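Local structure of Lmo0181 protein (Listeria monocytogenes serovar 1/2a, 5F7V) at residues F72-N75 with Q81-E84; D137-D140 with E145-T148; N217-S222 with K374-D379. The protein binds the cyclic glucan cycloalternan and, as a lipoprotein of the cell membrane, probably hands it to an ABC transporter for uptake. All blocks are in the same frame, centred on the assembly; numbering follows the deposited sequence.

Contact 1: residues F72-N75 with Q81-E84. With GLC (alpha-D-glucopyranose), chain B.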
ATOM      1  N   PHE A  72      -2.528 -13.096  11.970  1.00  6.79           N
ATOM      2  CA  PHE A  72      -1.766 -12.783  10.776  1.00  6.82           C
ATOM      3  C   PHE A  72      -2.240 -11.498  10.143  1.00  6.50           C
ATOM      4  O   PHE A  72      -3.405 -11.133  10.223  1.00  6.28           O
ATOM      5  CB  PHE A  72      -1.781 -13.946   9.767  1.00  7.08           C
ATOM      6  CG  PHE A  72      -3.125 -14.511   9.441  1.00  7.04           C
ATOM      7  CD1 PHE A  72      -3.890 -14.007   8.428  1.00  6.96           C
ATOM      8  CD2 PHE A  72      -3.624 -15.586  10.176  1.00  7.39           C
ATOM      9  CE1 PHE A  72      -5.121 -14.569   8.122  1.00  7.18           C
ATOM     10  CE2 PHE A  72      -4.859 -16.152   9.861  1.00  7.57           C
ATOM     11  CZ  PHE A  72      -5.601 -15.643   8.809  1.00  7.51           C
ATOM     12  N   GLU A  73      -1.288 -10.850   9.501  1.00  6.59           N
ATOM     13  CA  GLU A  73      -1.510  -9.571   8.841  1.00  6.38           C
ATOM     14  C   GLU A  73      -2.183  -9.772   7.491  1.00  6.22           C
ATOM     15  O   GLU A  73      -1.879 -10.705   6.750  1.00  6.44           O
ATOM     16  CB  GLU A  73      -0.180  -8.868   8.657  1.00  6.70           C
ATOM     17  CG  GLU A  73      -0.316  -7.377   8.575  1.00  6.62           C
ATOM     18  CD  GLU A  73       0.998  -6.662   8.553  1.00  7.10           C
ATOM     19  OE1 GLU A  73       2.004  -7.237   8.082  1.00  7.49           O
ATOM     20  OE2 GLU A  73       1.039  -5.482   8.980  1.00  7.25           O
ATOM     21  N   LEU A  74      -3.082  -8.854   7.164  1.00  5.98           N
ATOM     22  CA  LEU A  74      -3.744  -8.792   5.835  1.00  5.89           C
ATOM     23  C   LEU A  74      -3.774  -7.358   5.429  1.00  5.79           C
ATOM     24  O   LEU A  74      -3.822  -6.479   6.246  1.00  5.80           O
ATOM     25  CB  LEU A  74      -5.176  -9.309   5.849  1.00  5.87           C
ATOM     26  CG  LEU A  74      -5.284 -10.801   6.151  1.00  6.18           C
ATOM     27  CD1 LEU A  74      -6.748 -11.156   6.368  1.00  6.39           C
ATOM     28  CD2 LEU A  74      -4.676 -11.676   5.097  1.00  6.55           C
ATOM     29  N   ASN A  75      -3.689  -7.154   4.121  1.00  5.79           N
ATOM     30  CA  ASN A  75      -3.904  -5.832   3.542  1.00  5.74           C
ATOM     31  C   ASN A  75      -5.354  -5.682   3.098  1.00  5.68           C
ATOM     32  O   ASN A  75      -6.121  -6.637   2.999  1.00  5.73           O
ATOM     33  CB  ASN A  75      -2.853  -5.510   2.457  1.00  5.90           C
ATOM     34  CG  ASN A  75      -2.905  -6.417   1.264  1.00  6.02           C
ATOM     35  OD1 ASN A  75      -3.669  -7.344   1.217  1.00  6.01           O
ATOM     36  ND2 ASN A  75      -2.035  -6.142   0.331  1.00  6.27           N
ATOM     37  N   GLN A  81     -10.633 -11.902  -0.050  0.50  9.19           N
ATOM     38  CA  GLN A  81     -10.265 -13.268  -0.416  0.50  9.88           C
ATOM     39  C   GLN A  81     -10.282 -14.161   0.813  0.50 10.02           C
ATOM     40  O   GLN A  81     -10.802 -15.282   0.777  0.50 10.80           O
ATOM     41  CB  GLN A  81      -8.887 -13.321  -1.075  0.50  9.89           C
ATOM     42  CG  GLN A  81      -8.590 -14.687  -1.668  0.50 10.89           C
ATOM     43  CD  GLN A  81      -7.297 -14.767  -2.444  0.50 11.14           C
ATOM     44  OE1 GLN A  81      -6.475 -13.850  -2.471  0.50 10.92           O
ATOM     45  NE2 GLN A  81      -7.097 -15.908  -3.069  0.50 12.07           N
ATOM     46  N   TYR A  82      -9.692 -13.692   1.909  1.00  9.44           N
ATOM     47  CA  TYR A  82      -9.622 -14.477   3.155  1.00  9.81           C
ATOM     48  C   TYR A  82     -10.939 -14.549   3.897  1.00 10.13           C
ATOM     49  O   TYR A  82     -11.354 -15.583   4.417  1.00 10.44           O
ATOM     50  CB  TYR A  82      -8.491 -13.949   4.046  1.00  9.48           C
ATOM     51  CG  TYR A  82      -7.119 -14.411   3.594  1.00  9.94           C
ATOM     52  CD1 TYR A  82      -6.613 -14.088   2.354  1.00 10.22           C
ATOM     53  CD2 TYR A  82      -6.323 -15.219   4.411  1.00 10.55           C
ATOM     54  CE1 TYR A  82      -5.365 -14.515   1.940  1.00 10.84           C
ATOM     55  CE2 TYR A  82      -5.086 -15.661   4.002  1.00 11.26           C
ATOM     56  CZ  TYR A  82      -4.608 -15.300   2.754  1.00 11.46           C
ATOM     57  OH  TYR A  82      -3.374 -15.723   2.292  1.00 12.68           O
ATOM     58  N   ALA A  83     -11.641 -13.433   3.933  1.00 10.18           N
ATOM     59  CA  ALA A  83     -12.909 -13.395   4.652  1.00 11.00           C
ATOM     60  C   ALA A  83     -13.883 -14.330   3.995  1.00 12.14           C
ATOM     61  O   ALA A  83     -14.521 -15.097   4.701  1.00 13.13           O
ATOM     62  CB  ALA A  83     -13.462 -11.985   4.730  1.00 10.94           C
ATOM     63  N   GLU A  84     -13.953 -14.309   2.669  0.70 13.97           N
ATOM     64  CA  GLU A  84     -14.905 -15.133   1.939  0.70 15.57           C
ATOM     65  C   GLU A  84     -14.559 -16.627   1.932  0.70 16.27           C
ATOM     66  O   GLU A  84     -15.435 -17.476   1.767  0.70 17.36           O
ATOM     67  CB  GLU A  84     -15.064 -14.609   0.515  0.70 17.18           C
ATOM     68  CG  GLU A  84     -16.323 -15.141  -0.136  0.70 19.07           C
ATOM     69  CD  GLU A  84     -16.672 -14.416  -1.414  0.70 20.90           C
ATOM     70  OE1 GLU A  84     -16.095 -13.349  -1.741  0.70 21.01           O
ATOM     71  OE2 GLU A  84     -17.565 -14.959  -2.085  0.70 22.85           O
TER
HETATM   72  C1  GLC B   4       2.098  -1.355   1.672  1.00  2.56           C
HETATM   73  C2  GLC B   4       0.946  -1.341   2.650  1.00  2.43           C
HETATM   74  C3  GLC B   4      -0.089  -2.378   2.255  1.00  2.38           C
HETATM   75  C4  GLC B   4      -0.485  -2.212   0.792  1.00  2.28           C
HETATM   76  C5  GLC B   4       0.751  -2.266  -0.095  1.00  2.35           C
HETATM   77  C6  GLC B   4       0.443  -1.983  -1.560  1.00  2.35           C
HETATM   78  O2  GLC B   4       1.456  -1.592   3.964  1.00  2.46           O
HETATM   79  O3  GLC B   4      -1.234  -2.178   3.079  1.00  2.35           O
HETATM   80  O4  GLC B   4      -1.314  -3.324   0.438  1.00  2.40           O
HETATM   81  O5  GLC B   4       1.667  -1.230   0.322  1.00  2.36           O
HETATM   82  O6  GLC B   4       1.743  -1.891  -2.187  1.00  2.41           O
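Leu74 and Tyr82 join strand 71-75 to the helix that follows it, 76-85, in one of the alpha/beta lobes of this extracellular solute-binding fold. The tight part is a CH-pi contact. Leu74 CD2 sits almost squarely over the Tyr82 ring, 3.9 Å from the ring centroid and 9° off the normal, while CD1 of the same leucine reaches Tyr82 CB at 4.0 Å. Phe72, two residues back on the same side of the strand, meets the tyrosine obliquely, with Phe72 CE1 at 4.0 Å from Tyr82 CD2. Phe72 CB already points toward the helix, and with Phe72 CG between the backbone N and the carbonyl carbon (chi1 50°) the CE1 side of the ring comes up to the tyrosine. All three side chains are buried; Leu59 touches Phe72 and Tyr82, and Leu88 touches Phe72 and Leu74. The looser side is the outer part of the helix, where Gln81 and Glu84 are partly exposed and each have two conformers. At the strand end, Asn75 is the N-cap of helix 76-85, its side chain capping a backbone N there; OD1 also pairs with Thr78 OG1, and Asn75 ND2 donates to O4 of the bound glucose at 2.9 Å, with an N-H...O angle of 145°.

Contact 2: residues D137-D140 with E145-T148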
ATOM      1  N   ASP A 137      18.040  17.678  -4.601  1.00  7.85           N
ATOM      2  CA  ASP A 137      19.383  17.964  -5.146  1.00  8.82           C
ATOM      3  C   ASP A 137      19.312  17.867  -6.668  1.00  8.04           C
ATOM      4  O   ASP A 137      19.862  18.731  -7.369  1.00  8.22           O
ATOM      5  CB  ASP A 137      20.450  16.968  -4.650  1.00 10.19           C
ATOM      6  CG  ASP A 137      20.841  17.087  -3.199  1.00 12.34           C
ATOM      7  OD1 ASP A 137      20.163  17.777  -2.427  1.00 15.22           O
ATOM      8  OD2 ASP A 137      21.908  16.510  -2.879  1.00 16.00           O
ATOM      9  N   LEU A 138      18.660  16.839  -7.209  1.00  7.22           N
ATOM     10  CA  LEU A 138      18.524  16.730  -8.646  1.00  6.91           C
ATOM     11  C   LEU A 138      17.705  17.855  -9.261  1.00  6.86           C
ATOM     12  O   LEU A 138      18.046  18.411 -10.303  1.00  7.13           O
ATOM     13  CB  LEU A 138      17.941  15.377  -9.054  1.00  6.57           C
ATOM     14  CG  LEU A 138      18.860  14.155  -8.933  1.00  6.70           C
ATOM     15  CD1 LEU A 138      18.053  12.888  -9.145  1.00  6.45           C
ATOM     16  CD2 LEU A 138      20.030  14.251  -9.906  1.00  7.17           C
ATOM     17  N   PHE A 139      16.612  18.229  -8.602  1.00  6.68           N
ATOM     18  CA  PHE A 139      15.809  19.351  -9.089  1.00  6.89           C
ATOM     19  C   PHE A 139      16.628  20.631  -9.136  1.00  7.72           C
ATOM     20  O   PHE A 139      16.637  21.385 -10.124  1.00  8.17           O
ATOM     21  CB  PHE A 139      14.572  19.561  -8.220  1.00  6.61           C
ATOM     22  CG  PHE A 139      13.381  18.727  -8.622  1.00  6.04           C
ATOM     23  CD1 PHE A 139      13.326  17.349  -8.402  1.00  5.55           C
ATOM     24  CD2 PHE A 139      12.305  19.333  -9.266  1.00  6.14           C
ATOM     25  CE1 PHE A 139      12.209  16.630  -8.766  1.00  5.26           C
ATOM     26  CE2 PHE A 139      11.178  18.593  -9.629  1.00  5.88           C
ATOM     27  CZ  PHE A 139      11.135  17.241  -9.405  1.00  5.44           C
ATOM     28  N   ASP A 140      17.364  20.872  -8.057  1.00  8.44           N
ATOM     29  CA  ASP A 140      18.143  22.120  -7.932  1.00  9.65           C
ATOM     30  C   ASP A 140      19.253  22.164  -8.963  1.00 10.17           C
ATOM     31  O   ASP A 140      19.496  23.206  -9.601  1.00 11.03           O
ATOM     32  CB  ASP A 140      18.763  22.210  -6.533  1.00 10.24           C
ATOM     33  CG  ASP A 140      17.779  22.514  -5.438  1.00 10.67           C
ATOM     34  OD1 ASP A 140      16.588  22.762  -5.711  1.00 10.45           O
ATOM     35  OD2 ASP A 140      18.214  22.540  -4.250  1.00 11.96           O
ATOM     36  N   GLU A 145      11.711  23.551 -10.964  1.00  9.75           N
ATOM     37  CA  GLU A 145      10.882  23.826  -9.782  1.00 10.13           C
ATOM     38  C   GLU A 145      10.264  22.533  -9.227  1.00  8.23           C
ATOM     39  O   GLU A 145       9.910  21.623  -9.958  1.00  7.52           O
ATOM     40  CB  GLU A 145       9.774  24.805 -10.149  1.00 11.99           C
ATOM     41  CG  GLU A 145      10.297  26.149 -10.644  1.00 15.09           C
ATOM     42  CD  GLU A 145      11.175  26.906  -9.678  1.00 17.63           C
ATOM     43  OE1 GLU A 145      11.010  26.790  -8.438  1.00 20.61           O
ATOM     44  OE2 GLU A 145      12.071  27.680 -10.111  1.00 21.88           O
ATOM     45  N   TYR A 146      10.142  22.466  -7.907  1.00  7.65           N
ATOM     46  CA  TYR A 146       9.646  21.283  -7.213  1.00  6.76           C
ATOM     47  C   TYR A 146       8.186  20.986  -7.560  1.00  6.26           C
ATOM     48  O   TYR A 146       7.381  21.859  -7.876  1.00  6.81           O
ATOM     49  CB  TYR A 146       9.752  21.471  -5.687  1.00  7.25           C
ATOM     50  CG  TYR A 146      11.139  21.779  -5.169  1.00  7.65           C
ATOM     51  CD1 TYR A 146      12.304  21.339  -5.788  1.00  7.40           C
ATOM     52  CD2 TYR A 146      11.291  22.510  -3.998  1.00  8.52           C
ATOM     53  CE1 TYR A 146      13.549  21.627  -5.258  1.00  7.82           C
ATOM     54  CE2 TYR A 146      12.529  22.798  -3.477  1.00  9.00           C
ATOM     55  CZ  TYR A 146      13.685  22.369  -4.100  1.00  8.64           C
ATOM     56  OH  TYR A 146      14.932  22.673  -3.614  1.00  9.35           O
ATOM     57  N   PRO A 147       7.790  19.712  -7.446  1.00  5.46           N
ATOM     58  CA  PRO A 147       6.363  19.396  -7.578  1.00  5.37           C
ATOM     59  C   PRO A 147       5.449  20.214  -6.674  1.00  6.17           C
ATOM     60  O   PRO A 147       5.788  20.432  -5.523  1.00  6.62           O
ATOM     61  CB  PRO A 147       6.324  17.934  -7.138  1.00  5.23           C
ATOM     62  CG  PRO A 147       7.688  17.382  -7.445  1.00  4.98           C
ATOM     63  CD  PRO A 147       8.609  18.535  -7.100  1.00  5.28           C
ATOM     64  N   THR A 148       4.272  20.556  -7.179  1.00  6.40           N
ATOM     65  CA  THR A 148       3.256  21.243  -6.409  1.00  7.68           C
ATOM     66  C   THR A 148       2.027  20.357  -6.406  1.00  7.87           C
ATOM     67  O   THR A 148       1.821  19.463  -7.226  1.00  7.10           O
ATOM     68  CB  THR A 148       2.862  22.623  -6.979  1.00  8.47           C
ATOM     69  OG1 THR A 148       1.946  22.413  -8.060  1.00  8.44           O
ATOM     70  CG2 THR A 148       4.082  23.411  -7.439  1.00  8.53           C
TER
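Phe139, on helix 136-142, and Tyr146, in the loop beyond it, form an offset edge-to-face pair: the tyrosine edge points at the phenylalanine face, with ring centroids 6.0 Å apart and planes at 70°. The tyrosine edge also runs alongside the start of the phenylalanine side chain, with Phe139 CB lying in the plane of the Tyr146 ring, 3.8 Å from CE1. Tyr134 extends the aromatic group, meeting Phe139 edge-to-face and also meeting the Tyr146 ring.

The apolar packing continues at the far end of the phenylalanine, where Pro147 CD approaches Phe139 CE2 at 3.6 Å from an oblique direction. A polar atom comes close here too: the backbone O of Glu145 sits at the ring edge, near its plane, 3.3 Å from Phe139 CE2, where the weakly positive ring hydrogens suit a carbonyl oxygen.

One hydrogen bond crosses the contact. Tyr146 OH donates to the syn lone pair of Asp140 OD1 at 2.7 Å, with carboxylate and ring planes 29° apart. Asp140 CG lies beside its own backbone N, opposite the carbonyl carbon (chi1 -73°), and this brings the carboxylate round to the hydroxyl on the solvent-facing side, where Asp140 is exposed.

Ala246 and Met247 of strand 245-251 touch Phe139 as well, tying it to the sheet. The chain leaving helix 136-142 thus folds back along that helix before entering helix 153-163, a helix-to-helix connection in the alpha/beta solute-binding fold.

Contact 3: residues N217-S222 with K374-D379; sequences NEVTDS and KVLNGD
Val219 and Leu376 meet with their side chains crossing at about a right angle, where the last turn of helix 206-220 comes up against the last turn of helix 361-376. A single branch of the leucine does the touching: Leu376 CD2 lies 3.8 Å from Val219 CB and 3.9 Å from Val219 CG2, so the methyl rests against the branch point of the valine rather than against one tip. Leu376 leaves its backbone at an angle to the other helix, and it is the end of the side chain that comes back to close the gap. Thr216, one turn earlier on helix 206-220, and Pro228 also touch this leucine, so it meets both helix 206-220 and the start of helix 228-231.

Thr220 makes the second approach, through its methyl. With OG1 set between the backbone N and the carbonyl carbon (chi1 69°), the hydroxyl makes a weak hydrogen bond back to Thr216 O, while CG2 is directed across the contact. There it meets two backbone carbonyls, lying 3.7 Å from both Val375 O and Leu376 O. These are apolar-to-carbonyl contacts; no hydrogen bond joins the two segments.

Both helices end here, and backbone bonds close their last turns. Asn217 O takes Asp221 N and Ser222 N from opposite faces of its carbonyl plane. On the partner, Asp379 N reaches Lys374 O at 2.8 Å and Gly378 N reaches Val375 O at 3.0 Å, the same carbonyl that the threonine methyl approaches. Gly378 has a positive phi of 80°, which reverses the chain as it leaves the helix. Two helix C-termini are thus packed side by side, and helix 361-376 is closed by a classic Schellman motif.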
ATOM      1  N   ASN A 217       4.316   5.297 -21.802  1.00  4.90           N
ATOM      2  CA  ASN A 217       5.157   6.128 -22.659  1.00  5.46           C
ATOM      3  C   ASN A 217       6.337   6.699 -21.908  1.00  5.44           C
ATOM      4  O   ASN A 217       7.381   6.948 -22.545  1.00  5.46           O
ATOM      5  CB  ASN A 217       4.351   7.291 -23.224  1.00  5.86           C
ATOM      6  CG  ASN A 217       3.581   6.974 -24.477  1.00  6.70           C
ATOM      7  OD1 ASN A 217       3.724   5.915 -25.044  1.00  7.92           O
ATOM      8  ND2 ASN A 217       2.820   7.945 -24.936  1.00  7.15           N
ATOM      9  N   GLU A 218       6.228   6.917 -20.599  1.00  5.48           N
ATOM     10  CA  GLU A 218       7.397   7.383 -19.844  1.00  5.77           C
ATOM     11  C   GLU A 218       8.539   6.405 -19.903  1.00  5.59           C
ATOM     12  O   GLU A 218       9.720   6.775 -19.897  1.00  5.57           O
ATOM     13  CB  GLU A 218       7.008   7.601 -18.393  1.00  6.32           C
ATOM     14  CG  GLU A 218       6.097   8.797 -18.270  1.00  7.50           C
ATOM     15  CD  GLU A 218       5.844   9.252 -16.863  1.00  9.08           C
ATOM     16  OE1 GLU A 218       5.802   8.379 -15.973  1.00  9.84           O
ATOM     17  OE2 GLU A 218       5.628  10.490 -16.728  1.00 11.82           O
ATOM     18  N   VAL A 219       8.220   5.121 -19.996  1.00  5.47           N
ATOM     19  CA  VAL A 219       9.258   4.095 -20.095  1.00  5.84           C
ATOM     20  C   VAL A 219       9.685   3.876 -21.544  1.00  6.48           C
ATOM     21  O   VAL A 219      10.890   3.805 -21.820  1.00  7.14           O
ATOM     22  CB  VAL A 219       8.749   2.756 -19.508  1.00  5.68           C
ATOM     23  CG1 VAL A 219       9.703   1.607 -19.819  1.00  5.96           C
ATOM     24  CG2 VAL A 219       8.511   2.944 -18.021  1.00  5.54           C
ATOM     25  N   THR A 220       8.754   3.727 -22.485  1.00  6.91           N
ATOM     26  CA  THR A 220       9.079   3.252 -23.835  1.00  7.66           C
ATOM     27  C   THR A 220       9.345   4.348 -24.856  1.00  8.37           C
ATOM     28  O   THR A 220      10.012   4.066 -25.881  1.00  9.71           O
ATOM     29  CB  THR A 220       7.969   2.344 -24.379  1.00  7.78           C
ATOM     30  OG1 THR A 220       6.819   3.153 -24.617  1.00  7.94           O
ATOM     31  CG2 THR A 220       7.649   1.191 -23.413  1.00  7.90           C
ATOM     32  N   ASP A 221       8.862   5.564 -24.605  1.00  8.43           N
ATOM     33  CA  ASP A 221       8.774   6.632 -25.609  1.00  9.25           C
ATOM     34  C   ASP A 221       9.685   7.777 -25.202  1.00  8.45           C
ATOM     35  O   ASP A 221      10.736   7.950 -25.830  1.00  8.90           O
ATOM     36  CB  ASP A 221       7.317   7.080 -25.786  1.00 10.70           C
ATOM     37  CG  ASP A 221       7.122   8.129 -26.845  1.00 13.01           C
ATOM     38  OD1 ASP A 221       8.003   8.268 -27.690  1.00 15.86           O
ATOM     39  OD2 ASP A 221       6.067   8.808 -26.816  1.00 17.05           O
ATOM     40  N   SER A 222       9.328   8.519 -24.156  1.00  7.24           N
ATOM     41  CA  SER A 222      10.171   9.614 -23.690  1.00  6.73           C
ATOM     42  C   SER A 222      11.344   9.085 -22.894  1.00  6.39           C
ATOM     43  O   SER A 222      12.332   9.818 -22.707  1.00  6.27           O
ATOM     44  CB  SER A 222       9.361  10.587 -22.844  1.00  6.64           C
ATOM     45  OG  SER A 222       8.816   9.901 -21.724  1.00  6.51           O
ATOM     46  N   LYS A 374       4.440  -6.621 -20.444  1.00  5.95           N
ATOM     47  CA  LYS A 374       4.662  -6.828 -21.874  1.00  6.24           C
ATOM     48  C   LYS A 374       4.648  -5.489 -22.596  1.00  5.80           C
ATOM     49  O   LYS A 374       5.389  -5.334 -23.565  1.00  5.70           O
ATOM     50  CB  LYS A 374       3.616  -7.750 -22.511  1.00  7.04           C
ATOM     51  CG  LYS A 374       3.725  -9.212 -22.123  1.00  8.03           C
ATOM     52  CD  LYS A 374       2.558 -10.009 -22.667  1.00  9.53           C
ATOM     53  CE  LYS A 374       2.457 -11.400 -22.098  1.00 11.56           C
ATOM     54  NZ  LYS A 374       1.261 -12.065 -22.670  1.00 12.73           N
ATOM     55  N   VAL A 375       3.813  -4.528 -22.211  1.00  5.25           N
ATOM     56  CA  VAL A 375       3.874  -3.222 -22.887  1.00  5.20           C
ATOM     57  C   VAL A 375       5.207  -2.560 -22.613  1.00  5.48           C
ATOM     58  O   VAL A 375       5.852  -2.049 -23.522  1.00  5.63           O
ATOM     59  CB  VAL A 375       2.736  -2.316 -22.392  1.00  4.85           C
ATOM     60  CG1 VAL A 375       2.797  -0.989 -23.135  1.00  4.87           C
ATOM     61  CG2 VAL A 375       1.384  -3.006 -22.530  1.00  4.80           C
ATOM     62  N   LEU A 376       5.636  -2.621 -21.371  1.00  5.47           N
ATOM     63  CA  LEU A 376       6.922  -1.973 -21.009  1.00  5.95           C
ATOM     64  C   LEU A 376       8.125  -2.559 -21.696  1.00  6.42           C
ATOM     65  O   LEU A 376       9.079  -1.829 -21.920  1.00  6.99           O
ATOM     66  CB  LEU A 376       7.148  -2.024 -19.495  1.00  5.95           C
ATOM     67  CG  LEU A 376       6.118  -1.317 -18.603  1.00  5.91           C
ATOM     68  CD1 LEU A 376       6.586  -1.448 -17.174  1.00  6.19           C
ATOM     69  CD2 LEU A 376       5.986   0.127 -19.044  1.00  6.23           C
ATOM     70  N   ASN A 377       8.058  -3.843 -22.062  1.00  6.60           N
ATOM     71  CA  ASN A 377       9.155  -4.528 -22.722  1.00  7.15           C
ATOM     72  C   ASN A 377       9.051  -4.454 -24.236  1.00  7.08           C
ATOM     73  O   ASN A 377       9.907  -4.996 -24.938  1.00  7.71           O
ATOM     74  CB  ASN A 377       9.198  -5.987 -22.270  1.00  7.64           C
ATOM     75  CG  ASN A 377       9.626  -6.152 -20.827  1.00  8.17           C
ATOM     76  OD1 ASN A 377      10.330  -5.317 -20.277  1.00  9.23           O
ATOM     77  ND2 ASN A 377       9.254  -7.277 -20.225  1.00  8.82           N
ATOM     78  N   GLY A 378       8.030  -3.785 -24.761  1.00  6.72           N
ATOM     79  CA  GLY A 378       7.918  -3.712 -26.205  1.00  6.94           C
ATOM     80  C   GLY A 378       7.339  -4.934 -26.858  1.00  6.99           C
ATOM     81  O   GLY A 378       7.657  -5.204 -28.014  1.00  7.28           O
ATOM     82  N   ASP A 379       6.528  -5.706 -26.131  1.00  6.81           N
ATOM     83  CA  ASP A 379       5.859  -6.892 -26.656  1.00  7.31           C
ATOM     84  C   ASP A 379       4.393  -6.659 -26.845  1.00  6.72           C
ATOM     85  O   ASP A 379       3.724  -7.516 -27.424  1.00  7.16           O
ATOM     86  CB  ASP A 379       6.042  -8.092 -25.717  1.00  8.06           C
ATOM     87  CG  ASP A 379       7.488  -8.489 -25.571  1.00  9.24           C
ATOM     88  OD1 ASP A 379       8.097  -8.854 -26.559  1.00 10.66           O
ATOM     89  OD2 ASP A 379       8.048  -8.382 -24.440  1.00 11.08           O
TER

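How the contacts relate
Contact 1 alone reaches the sugar: Asn75 is one of 18 pocket residues, and Glu77, Asn283 and Glu320 bind the same glucose. Contact 3 does not touch the sugar; the Leu376 side chain is about 11 Å from a bound glucose. Contacts 1 and 2 lie on opposite sides of the chain's centre, their own centres about 40 Å apart, and contact 1 is about 34 Å from contact 3, centre to centre. Contacts 2 and 3 are nearer neighbours, at about 25 Å between centres and about 11 Å between nearest atoms. Helix 153-163 links them indirectly: the loop of contact 2 runs into it, and its Lys161 touches Ser222 of contact 3.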